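Local coordinates for protein Phospholipase/Carboxylesterase (Dyadobacter fermentans, PDB 4H0C) that probably hydrolyses carboxylic esters, perhaps including palmitoyl thioesters on proteins, as an alpha/beta-hydrolase of the phospholipase/carboxylesterase family, at residues S168-S173 with V184-Y189; Y53-T58 with G86-E91; V25-G30 with K43-D48; V16-A21 with Q95-E100; G126-F131 with G147-T152. One frame throughout, in Å; residues are numbered along the deposited sequence.

Interaction 1. Residues S168-S173 with V184-Y189; sequences SRVQES and VSQVVY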
# COMPACT_ATOMS: atom_id res chain seq x y z
N SER A 168 -0.59 6.31 -17.21
CA SER A 168 0.85 6.39 -17.45
C SER A 168 1.69 6.09 -16.21
O SER A 168 2.70 5.42 -16.30
CB SER A 168 1.25 7.74 -18.05
OG SER A 168 0.97 8.80 -17.14
N ARG A 169 1.28 6.61 -15.05
CA ARG A 169 2.03 6.37 -13.80
C ARG A 169 1.86 4.94 -13.28
O ARG A 169 2.81 4.35 -12.76
CB ARG A 169 1.69 7.41 -12.71
CG ARG A 169 2.39 7.20 -11.36
CD ARG A 169 3.91 7.03 -11.44
NE ARG A 169 4.58 8.24 -11.95
CZ ARG A 169 4.96 9.29 -11.22
NH1 ARG A 169 4.78 9.30 -9.89
NH2 ARG A 169 5.55 10.33 -11.83
N VAL A 170 0.69 4.35 -13.46
CA VAL A 170 0.53 2.92 -13.13
C VAL A 170 1.47 2.06 -14.00
O VAL A 170 2.17 1.18 -13.49
CB VAL A 170 -0.94 2.48 -13.24
CG1 VAL A 170 -1.08 0.95 -13.15
CG2 VAL A 170 -1.75 3.14 -12.14
N GLN A 171 1.51 2.35 -15.31
CA GLN A 171 2.43 1.66 -16.26
C GLN A 171 3.90 1.79 -15.82
O GLN A 171 4.63 0.79 -15.76
CB GLN A 171 2.22 2.15 -17.70
CG GLN A 171 0.86 1.77 -18.24
CD GLN A 171 0.48 2.44 -19.57
OE1 GLN A 171 0.85 3.59 -19.87
NE2 GLN A 171 -0.30 1.72 -20.36
N GLU A 172 4.30 3.01 -15.48
CA GLU A 172 5.66 3.28 -15.00
C GLU A 172 5.96 2.49 -13.75
O GLU A 172 7.07 1.94 -13.62
CB GLU A 172 5.88 4.77 -14.69
CG GLU A 172 5.80 5.66 -15.90
CD GLU A 172 5.84 7.15 -15.56
OE1 GLU A 172 5.09 7.62 -14.67
OE2 GLU A 172 6.62 7.86 -16.22
N SER A 173 4.98 2.44 -12.84
CA SER A 173 5.11 1.70 -11.57
C SER A 173 5.28 0.22 -11.84
O SER A 173 6.15 -0.44 -11.24
CB SER A 173 3.90 1.97 -10.64
OG SER A 173 3.82 3.35 -10.33
N VAL A 184 4.04 -9.25 -11.14
CA VAL A 184 3.05 -8.18 -11.21
C VAL A 184 1.81 -8.49 -12.04
O VAL A 184 1.92 -8.91 -13.19
CB VAL A 184 3.66 -6.85 -11.71
CG1 VAL A 184 2.63 -5.72 -11.67
CG2 VAL A 184 4.86 -6.49 -10.85
N SER A 185 0.64 -8.28 -11.44
CA SER A 185 -0.64 -8.30 -12.14
C SER A 185 -1.19 -6.88 -12.21
O SER A 185 -1.50 -6.29 -11.18
CB SER A 185 -1.65 -9.18 -11.41
OG SER A 185 -1.25 -10.53 -11.41
N GLN A 186 -1.30 -6.34 -13.42
CA GLN A 186 -1.79 -4.99 -13.62
C GLN A 186 -3.13 -5.10 -14.30
O GLN A 186 -3.28 -5.81 -15.32
CB GLN A 186 -0.83 -4.19 -14.51
CG GLN A 186 -1.37 -2.84 -14.99
CD GLN A 186 -0.51 -2.18 -16.07
OE1 GLN A 186 0.34 -2.83 -16.71
NE2 GLN A 186 -0.74 -0.90 -16.29
N VAL A 187 -4.13 -4.43 -13.74
CA VAL A 187 -5.45 -4.43 -14.37
C VAL A 187 -5.98 -3.01 -14.40
O VAL A 187 -6.02 -2.33 -13.37
CB VAL A 187 -6.50 -5.37 -13.71
CG1 VAL A 187 -7.78 -5.33 -14.54
CG2 VAL A 187 -6.01 -6.81 -13.63
N VAL A 188 -6.35 -2.57 -15.60
CA VAL A 188 -6.89 -1.24 -15.81
C VAL A 188 -8.36 -1.41 -16.19
O VAL A 188 -8.70 -2.22 -17.06
CB VAL A 188 -6.16 -0.49 -16.96
CG1 VAL A 188 -6.86 0.83 -17.28
CG2 VAL A 188 -4.68 -0.26 -16.63
N TYR A 189 -9.23 -0.68 -15.50
CA TYR A 189 -10.67 -0.82 -15.66
C TYR A 189 -11.25 0.44 -16.34
O TYR A 189 -11.55 1.44 -15.67
CB TYR A 189 -11.33 -1.02 -14.29
CG TYR A 189 -10.91 -2.29 -13.59
CD1 TYR A 189 -11.57 -3.49 -13.84
CD2 TYR A 189 -9.86 -2.29 -12.66
CE1 TYR A 189 -11.20 -4.66 -13.21
CE2 TYR A 189 -9.49 -3.46 -12.02
CZ TYR A 189 -10.17 -4.64 -12.30
OH TYR A 189 -9.80 -5.80 -11.68
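Gln186 reaches out from its strand and sets its amide nitrogen between two side chains of the helix, Val170 and Gln171. Its NE2 lies 3.7 Å from Val170 CG1 and equally far, 3.7 Å, from Gln171 CG. The chain gets there because it is stretched from root to amide: CG stands anti to the backbone N (chi1 169°) and the next torsion is also extended, which carries the nitrogen straight across the gap from the strand. Val170 offers one methyl, CG1, from a side chain whose first bond is directed at the strand, whereas Gln171 is touched low down, at the methylene next to CB, while its own amide runs on past the contact. The two amide planes are 80° apart, nearly perpendicular, and no hydrogen bond joins these segments; what holds them here is van der Waals contact between methyl, methylene and the nitrogen end of an amide.

On the far side of the same helical turn Arg169 and Glu172 form a salt bridge, NE to OE1 at 2.8 Å, with the carboxylate oxygen in the guanidinium plane. Ser173 OG donates to Arg169 O, 2.8 Å away, and reaches that oxygen from the face opposite to the one used by Ser173 N.

Helix 167-179 and strand 183-190 are the last two members of a beta-alpha-beta unit that starts with strand 153-160. Val170 also rests on Thr158 of that first strand, Gln186 also touches Val174 one turn along the helix, and strand 183-190 is one of the two edge strands of the sheet within the chain.

Interaction 2. Residues Y53-T58 with G86-E91; sequences YAPQAT and GEVVAE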
# COMPACT_ATOMS: atom_id res chain seq x y z
N TYR A 53 -2.92 -5.02 10.92
CA TYR A 53 -2.43 -3.75 11.45
C TYR A 53 -2.82 -2.63 10.49
O TYR A 53 -2.52 -2.71 9.31
CB TYR A 53 -0.90 -3.76 11.50
CG TYR A 53 -0.34 -4.59 12.65
CD1 TYR A 53 0.38 -3.98 13.68
CD2 TYR A 53 -0.51 -5.97 12.68
CE1 TYR A 53 0.90 -4.73 14.73
CE2 TYR A 53 -0.01 -6.72 13.75
CZ TYR A 53 0.70 -6.08 14.77
OH TYR A 53 1.22 -6.79 15.83
N ALA A 54 -3.43 -1.57 11.01
CA ALA A 54 -3.79 -0.43 10.18
C ALA A 54 -3.34 0.85 10.90
O ALA A 54 -3.96 1.25 11.89
CB ALA A 54 -5.29 -0.40 9.93
N PRO A 55 -2.26 1.49 10.42
CA PRO A 55 -1.84 2.73 11.08
C PRO A 55 -2.79 3.85 10.69
O PRO A 55 -3.31 3.86 9.57
CB PRO A 55 -0.43 2.99 10.51
CG PRO A 55 -0.39 2.27 9.21
CD PRO A 55 -1.28 1.05 9.40
N GLN A 56 -3.03 4.78 11.62
CA GLN A 56 -3.90 5.92 11.34
C GLN A 56 -3.06 7.15 11.00
O GLN A 56 -2.19 7.53 11.78
CB GLN A 56 -4.78 6.23 12.57
CG GLN A 56 -5.54 7.55 12.45
CD GLN A 56 -6.65 7.49 11.42
OE1 GLN A 56 -7.49 6.57 11.44
NE2 GLN A 56 -6.69 8.48 10.51
N ALA A 57 -3.38 7.80 9.87
CA ALA A 57 -2.67 9.01 9.48
C ALA A 57 -3.11 10.21 10.31
O ALA A 57 -4.30 10.40 10.59
CB ALA A 57 -2.86 9.31 8.00
N THR A 58 -2.12 11.00 10.73
CA THR A 58 -2.38 12.29 11.31
C THR A 58 -3.02 13.14 10.22
O THR A 58 -2.65 13.02 9.06
CB THR A 58 -1.06 12.90 11.84
OG1 THR A 58 -0.63 12.10 12.95
CG2 THR A 58 -1.25 14.35 12.32
N GLY A 86 7.08 1.52 8.27
CA GLY A 86 8.27 0.77 8.67
C GLY A 86 8.23 0.31 10.12
O GLY A 86 8.67 -0.80 10.45
N GLU A 87 7.74 1.17 11.02
CA GLU A 87 7.53 0.79 12.44
C GLU A 87 6.56 -0.39 12.57
O GLU A 87 6.80 -1.33 13.36
CB GLU A 87 7.04 1.99 13.27
CG GLU A 87 6.75 1.67 14.73
CD GLU A 87 7.91 0.99 15.46
OE1 GLU A 87 9.05 1.48 15.38
OE2 GLU A 87 7.68 -0.05 16.13
N VAL A 88 5.45 -0.32 11.82
CA VAL A 88 4.46 -1.40 11.84
C VAL A 88 5.09 -2.71 11.37
O VAL A 88 4.95 -3.75 12.06
CB VAL A 88 3.22 -1.06 10.96
CG1 VAL A 88 2.30 -2.28 10.81
CG2 VAL A 88 2.47 0.15 11.52
N VAL A 89 5.80 -2.67 10.24
CA VAL A 89 6.52 -3.87 9.75
C VAL A 89 7.50 -4.40 10.79
O VAL A 89 7.52 -5.62 11.06
CB VAL A 89 7.23 -3.64 8.39
CG1 VAL A 89 8.10 -4.84 8.01
CG2 VAL A 89 6.19 -3.31 7.29
N ALA A 90 8.28 -3.50 11.40
CA ALA A 90 9.21 -3.90 12.45
C ALA A 90 8.50 -4.57 13.62
O ALA A 90 8.98 -5.58 14.14
CB ALA A 90 10.02 -2.69 12.93
N GLU A 91 7.37 -4.01 14.05
CA GLU A 91 6.60 -4.62 15.15
C GLU A 91 6.14 -6.05 14.82
O GLU A 91 6.30 -6.98 15.63
CB GLU A 91 5.40 -3.75 15.53
CG GLU A 91 5.78 -2.48 16.27
CD GLU A 91 4.58 -1.70 16.82
OE1 GLU A 91 4.75 -0.49 17.10
OE2 GLU A 91 3.48 -2.28 16.96
O HOH W 1 2.62 -5.07 17.77
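The ring of Tyr53 has Glu91 at its edge, where OE2 lies near the ring plane 4.2 Å from CE1, with the carboxylate turned 77° against the ring. A water sits in the ring plane too, and it closes a bridge between the two side chains: it lies 2.9 Å from Tyr53 OH and donates to Glu91 OE2 at 3.0 Å. Val88 approaches the ring obliquely with CG1, which is 3.8 Å from Tyr53 CD1 and closer still, 3.6 Å, to Tyr53 CB. Ile11 and Thr13 of strand 11-15 also touch this tyrosine.

This is how a helix lies on a sheet in the alpha/beta-hydrolase fold: helix 77-94 packs on strand 50-55, the short segments running almost antiparallel at 156° with their axes 9.6 Å apart. Alternation along the strand decides who faces the helix, so Tyr53 and Pro55 point at it while Ala54, between them, points away to helix 35-39.

Val88 serves both strand residues with separate branches. CG1 is anti to the backbone N (chi1 171°) and goes to the tyrosine; CG2, beside that nitrogen, is directed at Pro55, whose CB is 4.2 Å away. The same valine also meets Ile11 and Val26, side chains of the two strands that flank 50-55. Lys9 forms a long, weak ion pair with the other carboxylate oxygen, Glu91 OE1.

Interaction 3. Residues V25-G30 with K43-D48; sequences VVMLHG and KVLKLD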
# COMPACT_ATOMS: atom_id res chain seq x y z
N VAL A 25 -1.20 -8.54 7.79
CA VAL A 25 -1.45 -7.61 6.68
C VAL A 25 -1.42 -6.18 7.22
O VAL A 25 -2.02 -5.90 8.27
CB VAL A 25 -2.78 -7.89 5.93
CG1 VAL A 25 -4.00 -7.75 6.85
CG2 VAL A 25 -2.91 -6.93 4.74
N VAL A 26 -0.67 -5.32 6.53
CA VAL A 26 -0.62 -3.90 6.82
C VAL A 26 -1.60 -3.22 5.87
O VAL A 26 -1.44 -3.31 4.66
CB VAL A 26 0.81 -3.35 6.58
CG1 VAL A 26 0.82 -1.85 6.83
CG2 VAL A 26 1.82 -4.08 7.45
N MSE A 27 -2.64 -2.57 6.43
CA MSE A 27 -3.71 -1.96 5.63
C MSE A 27 -3.61 -0.45 5.75
O MSE A 27 -3.58 0.08 6.85
CB MSE A 27 -5.08 -2.48 6.07
CG MSE A 27 -5.14 -4.01 6.10
SE MSE A 27 -6.90 -4.64 6.44
CE MSE A 27 -7.73 -4.24 4.74
N LEU A 28 -3.59 0.24 4.61
CA LEU A 28 -3.34 1.68 4.56
C LEU A 28 -4.54 2.38 3.93
O LEU A 28 -4.86 2.16 2.76
CB LEU A 28 -2.02 1.99 3.81
CG LEU A 28 -0.76 1.31 4.42
CD1 LEU A 28 0.46 1.54 3.54
CD2 LEU A 28 -0.47 1.82 5.82
N HIS A 29 -5.19 3.22 4.74
CA HIS A 29 -6.36 3.97 4.33
C HIS A 29 -6.04 5.09 3.38
O HIS A 29 -4.87 5.52 3.23
CB HIS A 29 -7.11 4.52 5.55
CG HIS A 29 -6.38 5.62 6.31
ND1 HIS A 29 -6.29 6.92 5.86
CD2 HIS A 29 -5.75 5.60 7.55
CE1 HIS A 29 -5.62 7.66 6.78
NE2 HIS A 29 -5.27 6.85 7.80
N GLY A 30 -7.09 5.59 2.74
CA GLY A 30 -6.96 6.68 1.79
C GLY A 30 -7.08 8.08 2.39
O GLY A 30 -7.21 8.24 3.60
N LYS A 43 -14.14 -7.77 5.62
CA LYS A 43 -15.46 -8.37 5.39
C LYS A 43 -15.60 -8.97 3.99
O LYS A 43 -16.46 -9.81 3.77
CB LYS A 43 -16.58 -7.36 5.66
CG LYS A 43 -16.75 -7.02 7.13
CD LYS A 43 -17.78 -5.91 7.29
CE LYS A 43 -17.74 -5.30 8.68
NZ LYS A 43 -18.50 -4.02 8.69
N VAL A 44 -14.74 -8.53 3.06
CA VAL A 44 -14.81 -8.96 1.64
C VAL A 44 -13.49 -9.52 1.09
O VAL A 44 -13.51 -10.32 0.15
CB VAL A 44 -15.40 -7.87 0.69
CG1 VAL A 44 -16.84 -7.57 1.04
CG2 VAL A 44 -14.55 -6.59 0.68
N LEU A 45 -12.36 -9.10 1.66
CA LEU A 45 -11.06 -9.67 1.33
C LEU A 45 -10.76 -10.89 2.20
O LEU A 45 -11.13 -10.92 3.39
CB LEU A 45 -9.96 -8.63 1.55
CG LEU A 45 -9.94 -7.46 0.58
CD1 LEU A 45 -8.95 -6.40 1.04
CD2 LEU A 45 -9.60 -7.92 -0.84
N LYS A 46 -10.10 -11.89 1.61
CA LYS A 46 -9.72 -13.12 2.32
C LYS A 46 -8.52 -12.85 3.22
O LYS A 46 -7.37 -13.11 2.84
CB LYS A 46 -9.41 -14.23 1.28
CG LYS A 46 -9.11 -15.60 1.86
CD LYS A 46 -9.13 -16.71 0.79
CE LYS A 46 -8.02 -17.74 1.01
NZ LYS A 46 -7.64 -18.02 2.41
N LEU A 47 -8.78 -12.31 4.42
CA LEU A 47 -7.72 -11.95 5.37
C LEU A 47 -7.88 -12.69 6.70
O LEU A 47 -7.32 -12.29 7.71
CB LEU A 47 -7.74 -10.44 5.63
CG LEU A 47 -7.52 -9.59 4.37
CD1 LEU A 47 -7.79 -8.14 4.71
CD2 LEU A 47 -6.11 -9.79 3.81
N ASP A 48 -8.66 -13.76 6.69
CA ASP A 48 -9.06 -14.39 7.94
C ASP A 48 -7.91 -15.08 8.69
O ASP A 48 -8.03 -15.34 9.89
CB ASP A 48 -10.23 -15.34 7.72
CG ASP A 48 -9.83 -16.56 6.94
OD1 ASP A 48 -9.58 -16.41 5.73
OD2 ASP A 48 -9.75 -17.65 7.55
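Leu47 and Met27, the latter present as selenomethionine, meet tip to tip between the strand and the loop. Leu47 CD1 is the bump, packed against the bend at the end of the selenomethionine: it lies 3.9 Å from Met27 CE and 4.0 Å from Met27 SE. That bend comes from the last torsion, chi3 72°, which folds the terminal methyl off the line of the chain, so that selenium and methyl both lie against the leucine.

The second branch of Leu47 is occupied as well. Its CD2 faces Val25 CG1 at 4.2 Å, so the fork of the leucine is shared between two strand residues, Val25 and Met27, that are separated by one residue and point to the same side of the sheet. Leu45, two residues earlier in the loop, adds a looser contact, with CD1 4.5 Å from Met27 CE. Lys46 sits at the centre of an inverse gamma turn, and the residues before and after it both direct their side chains inward.

Every touching side chain here is apolar and buried, and no hydrogen bond crosses between the segments. Around them, Leu41 and Ile52 also touch Met27, Leu209 lies against Leu47, and Ile201 and Val204 of helix 198-206 meet Leu45. The result is the hydrophobic layer of an alpha/beta-hydrolase, in which the connection leading from helix 35-39 back to strand 50-55 packs against one side of the inner strand 23-28.

Interaction 4. Residues V16-A21 with Q95-E100; sequences VPVQRA and QGIPAE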
# COMPACT_ATOMS: atom_id res chain seq x y z
N VAL A 16 -6.52 -11.90 13.44
CA VAL A 16 -5.96 -12.92 14.34
C VAL A 16 -4.99 -12.28 15.33
O VAL A 16 -4.09 -11.55 14.94
CB VAL A 16 -5.20 -13.99 13.53
CG1 VAL A 16 -4.71 -15.12 14.44
CG2 VAL A 16 -6.06 -14.51 12.37
N PRO A 17 -5.15 -12.58 16.64
CA PRO A 17 -4.17 -12.14 17.66
C PRO A 17 -2.75 -12.45 17.18
O PRO A 17 -2.47 -13.57 16.72
CB PRO A 17 -4.54 -12.99 18.87
CG PRO A 17 -6.03 -13.19 18.71
CD PRO A 17 -6.28 -13.31 17.24
N VAL A 18 -1.88 -11.45 17.24
CA VAL A 18 -0.60 -11.56 16.54
C VAL A 18 0.26 -12.74 16.99
O VAL A 18 0.97 -13.34 16.18
CB VAL A 18 0.15 -10.21 16.52
CG1 VAL A 18 0.75 -9.93 17.88
CG2 VAL A 18 1.20 -10.20 15.40
N GLN A 19 0.17 -13.10 18.27
CA GLN A 19 0.93 -14.23 18.80
C GLN A 19 0.53 -15.57 18.17
O GLN A 19 1.30 -16.53 18.22
CB GLN A 19 0.81 -14.33 20.32
CG GLN A 19 1.39 -13.14 21.10
CD GLN A 19 0.82 -13.05 22.52
OE1 GLN A 19 -0.40 -12.87 22.70
NE2 GLN A 19 1.68 -13.19 23.53
N ARG A 20 -0.66 -15.65 17.59
CA ARG A 20 -1.12 -16.91 17.01
C ARG A 20 -1.03 -16.91 15.49
O ARG A 20 -1.01 -17.97 14.86
CB ARG A 20 -2.54 -17.24 17.50
CG ARG A 20 -2.58 -17.63 18.98
CD ARG A 20 -3.88 -18.23 19.49
NE ARG A 20 -3.78 -18.37 20.95
CZ ARG A 20 -3.23 -19.41 21.57
NH1 ARG A 20 -2.75 -20.43 20.88
NH2 ARG A 20 -3.14 -19.43 22.90
N ALA A 21 -0.94 -15.72 14.90
CA ALA A 21 -1.10 -15.55 13.46
C ALA A 21 0.07 -16.11 12.65
O ALA A 21 1.23 -15.91 13.01
CB ALA A 21 -1.31 -14.08 13.14
N GLN A 95 7.14 -9.72 16.53
CA GLN A 95 6.13 -10.65 17.07
C GLN A 95 6.33 -12.02 16.47
O GLN A 95 5.59 -12.95 16.80
CB GLN A 95 4.70 -10.20 16.72
CG GLN A 95 4.31 -8.80 17.18
CD GLN A 95 3.95 -8.73 18.65
OE1 GLN A 95 4.01 -9.73 19.38
NE2 GLN A 95 3.58 -7.53 19.10
N GLY A 96 7.34 -12.16 15.61
CA GLY A 96 7.73 -13.46 15.05
C GLY A 96 7.12 -13.85 13.70
O GLY A 96 7.20 -15.02 13.30
N ILE A 97 6.53 -12.88 13.00
CA ILE A 97 5.99 -13.11 11.66
C ILE A 97 7.01 -12.54 10.68
O ILE A 97 7.22 -11.32 10.66
CB ILE A 97 4.58 -12.50 11.46
CG1 ILE A 97 3.61 -13.19 12.44
CG2 ILE A 97 4.12 -12.60 9.99
CD1 ILE A 97 2.21 -12.61 12.49
N PRO A 98 7.64 -13.43 9.87
CA PRO A 98 8.66 -13.02 8.90
C PRO A 98 8.07 -12.22 7.75
O PRO A 98 6.87 -12.36 7.45
CB PRO A 98 9.20 -14.36 8.39
CG PRO A 98 8.04 -15.27 8.50
CD PRO A 98 7.37 -14.88 9.79
N ALA A 99 8.89 -11.39 7.11
CA ALA A 99 8.39 -10.49 6.04
C ALA A 99 7.72 -11.26 4.91
O ALA A 99 6.77 -10.75 4.30
CB ALA A 99 9.54 -9.62 5.52
N GLU A 100 8.15 -12.49 4.66
CA GLU A 100 7.55 -13.29 3.59
C GLU A 100 6.10 -13.75 3.86
O GLU A 100 5.43 -14.25 2.95
CB GLU A 100 8.44 -14.49 3.21
CG GLU A 100 8.47 -15.58 4.25
CD GLU A 100 9.15 -16.83 3.74
OE1 GLU A 100 9.67 -16.82 2.60
OE2 GLU A 100 9.15 -17.82 4.49
O HOH W 2 3.46 -14.62 16.07
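A single water links the two loops, donating one hydrogen to Val18 O at 2.8 Å and the other to Gln95 O, also at 2.8 Å. It is the polar link between these segments, since no direct hydrogen bond joins them.

Next to it Val18 and Gln95 cross at about a right angle. Val18 CG1 presses on the flat end group of the glutamine, 3.5 Å from Gln95 CD, while Val18 CG2 lies 3.7 Å from Gln95 CB, so both branches of the valine rest on the one side chain. CG1 is placed there by an unusual first torsion, chi1 75°, which sets it between the backbone N and the carbonyl carbon. Gln95 makes its own bend at chi2 (-79°), turning the amide across the front of the valine methyls.

Ile97 takes up the inner end of the contact. Its terminal methyl CD1 touches three things at once: Val18 CG2 and Ala21 CB, each at 3.9 Å, and the carbonyl oxygen Ala21 O at 3.5 Å. Between Gln95 and Ile97 the chain turns at Gly96, whose positive phi closes helix 77-94 with a Schellman motif; this lets the residues on both sides of the glycine face the 16-21 loop.

That loop joins strand 11-15 to strand 23-28, and the 95-100 segment leads from helix 77-94 into strand 102-107. Both lie by strand 50-55: Val18 touches its Ala51 and Tyr53, Ala21 also meets Ala51, and Gln95 rests on Tyr53.

Interaction 5. Residues G126-F131 with G147-T152; sequences GGIIAF and GDFKQT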
# COMPACT_ATOMS: atom_id res chain seq x y z
N GLY A 126 4.65 -11.42 1.54
CA GLY A 126 3.53 -12.32 1.24
C GLY A 126 2.79 -11.93 -0.02
O GLY A 126 2.46 -12.78 -0.85
N GLY A 127 2.54 -10.64 -0.18
CA GLY A 127 1.81 -10.13 -1.33
C GLY A 127 1.52 -8.66 -1.12
O GLY A 127 1.53 -8.18 0.02
N ILE A 128 1.30 -7.93 -2.21
CA ILE A 128 1.09 -6.49 -2.15
C ILE A 128 -0.11 -6.14 -3.01
O ILE A 128 -0.17 -6.52 -4.17
CB ILE A 128 2.35 -5.73 -2.63
CG1 ILE A 128 3.54 -6.04 -1.70
CG2 ILE A 128 2.08 -4.23 -2.68
CD1 ILE A 128 4.92 -5.67 -2.26
N ILE A 129 -1.09 -5.45 -2.42
CA ILE A 129 -2.32 -5.09 -3.12
C ILE A 129 -2.45 -3.57 -3.16
O ILE A 129 -2.60 -2.92 -2.11
CB ILE A 129 -3.53 -5.70 -2.40
CG1 ILE A 129 -3.40 -7.23 -2.30
CG2 ILE A 129 -4.81 -5.30 -3.12
CD1 ILE A 129 -4.17 -7.79 -1.12
N ALA A 130 -2.37 -3.00 -4.36
CA ALA A 130 -2.44 -1.56 -4.54
C ALA A 130 -3.65 -1.19 -5.38
O ALA A 130 -3.59 -1.13 -6.62
CB ALA A 130 -1.16 -1.04 -5.18
N PHE A 131 -4.78 -0.99 -4.69
CA PHE A 131 -6.02 -0.58 -5.37
C PHE A 131 -5.94 0.89 -5.74
O PHE A 131 -6.02 1.76 -4.87
CB PHE A 131 -7.26 -0.78 -4.48
CG PHE A 131 -7.57 -2.21 -4.11
CD1 PHE A 131 -7.86 -3.16 -5.09
CD2 PHE A 131 -7.63 -2.59 -2.76
CE1 PHE A 131 -8.18 -4.47 -4.72
CE2 PHE A 131 -7.96 -3.88 -2.39
CZ PHE A 131 -8.23 -4.84 -3.38
N GLY A 147 16.35 -3.20 -3.30
CA GLY A 147 15.94 -4.52 -2.88
C GLY A 147 15.56 -5.41 -4.05
O GLY A 147 15.79 -5.07 -5.21
N ASP A 148 15.03 -6.59 -3.74
CA ASP A 148 14.53 -7.50 -4.78
C ASP A 148 13.27 -8.16 -4.24
O ASP A 148 13.26 -8.64 -3.11
CB ASP A 148 15.57 -8.57 -5.14
CG ASP A 148 15.19 -9.35 -6.40
OD1 ASP A 148 14.36 -10.29 -6.32
OD2 ASP A 148 15.72 -9.02 -7.49
N PHE A 149 12.19 -8.14 -5.01
CA PHE A 149 10.94 -8.70 -4.50
C PHE A 149 10.89 -10.24 -4.42
O PHE A 149 9.98 -10.81 -3.80
CB PHE A 149 9.75 -8.16 -5.30
CG PHE A 149 9.37 -6.75 -4.94
CD1 PHE A 149 8.74 -6.47 -3.72
CD2 PHE A 149 9.60 -5.71 -5.83
CE1 PHE A 149 8.34 -5.18 -3.41
CE2 PHE A 149 9.22 -4.41 -5.53
CZ PHE A 149 8.59 -4.13 -4.32
N LYS A 150 11.86 -10.91 -5.04
CA LYS A 150 11.93 -12.37 -5.01
C LYS A 150 10.58 -12.98 -5.42
O LYS A 150 10.11 -13.94 -4.80
CB LYS A 150 12.35 -12.86 -3.61
CG LYS A 150 13.64 -12.26 -3.07
CD LYS A 150 14.87 -12.94 -3.67
CE LYS A 150 16.07 -12.91 -2.71
NZ LYS A 150 16.65 -11.56 -2.50
N GLN A 151 9.95 -12.39 -6.44
CA GLN A 151 8.72 -12.93 -7.03
C GLN A 151 7.48 -12.64 -6.19
O GLN A 151 6.42 -13.24 -6.45
CB GLN A 151 8.84 -14.45 -7.37
CG GLN A 151 10.10 -14.76 -8.15
CD GLN A 151 10.19 -16.18 -8.63
OE1 GLN A 151 9.29 -17.01 -8.41
NE2 GLN A 151 11.28 -16.47 -9.32
N THR A 152 7.57 -11.71 -5.23
CA THR A 152 6.36 -11.26 -4.48
C THR A 152 5.21 -10.96 -5.44
O THR A 152 5.36 -10.13 -6.36
CB THR A 152 6.62 -9.97 -3.66
OG1 THR A 152 7.62 -10.18 -2.68
CG2 THR A 152 5.34 -9.49 -2.98
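A type I' beta turn from Phe149 to Thr152 packs its two end residues on Ile128, near the start of an inner strand of the sheet. Ile128 CD1 reaches both: it lies 3.6 Å from Phe149 CE1, approaching the ring obliquely, and 3.9 Å from Thr152 CG2. The isoleucine crosses each of these side chains at about a right angle. Thr152 CG2 also touches the backbone at Gly127 CA, 3.9 Å away, and it faces the strand, standing anti to its own backbone N, while OG1 (chi1 -63°) turns back into the turn.

There Phe149 O is gripped twice, by Thr152 N at 2.9 Å and by Thr152 OG1 at 2.7 Å, the hydroxyl lying in the carbonyl plane on a lone pair. An Asx turn overlaps the start of the beta turn, with Asp148 OD1 accepting from Lys150 N at 2.9 Å.

Strand 127-131 runs between strands 102-107 and 153-160, and the turn leads directly into the latter. Helix 109-120 lies over the same patch, Thr114 and Thr118 touching Ile128 and Thr119 touching Phe149, while Thr152 OG1 also bonds to Tyr125 N just ahead of the strand.

How the interactions relate
From the N terminus, the 16-21 loop opens interaction 4, which closes only at 95-100. Within that long span come interaction 3, between 25-30 and 43-48, and then interaction 2, between 53-58 and 86-91, one after the other. Interactions 5 and 1 follow in series and close short loops; none cross. Strands 23-28 and 50-55 are neighbours, and backbone bonds between Tyr53 and both Val25 and Met27 join interactions 2 and 3 directly. Tyr53 OH also packs on Val18 and Gln95 of interaction 4, and Leu45 of interaction 3 meets Phe131 of interaction 5. Interaction 1 lies at the edge strand 183-190, across the chain's centre from interaction 2, their centres about 26 Å apart.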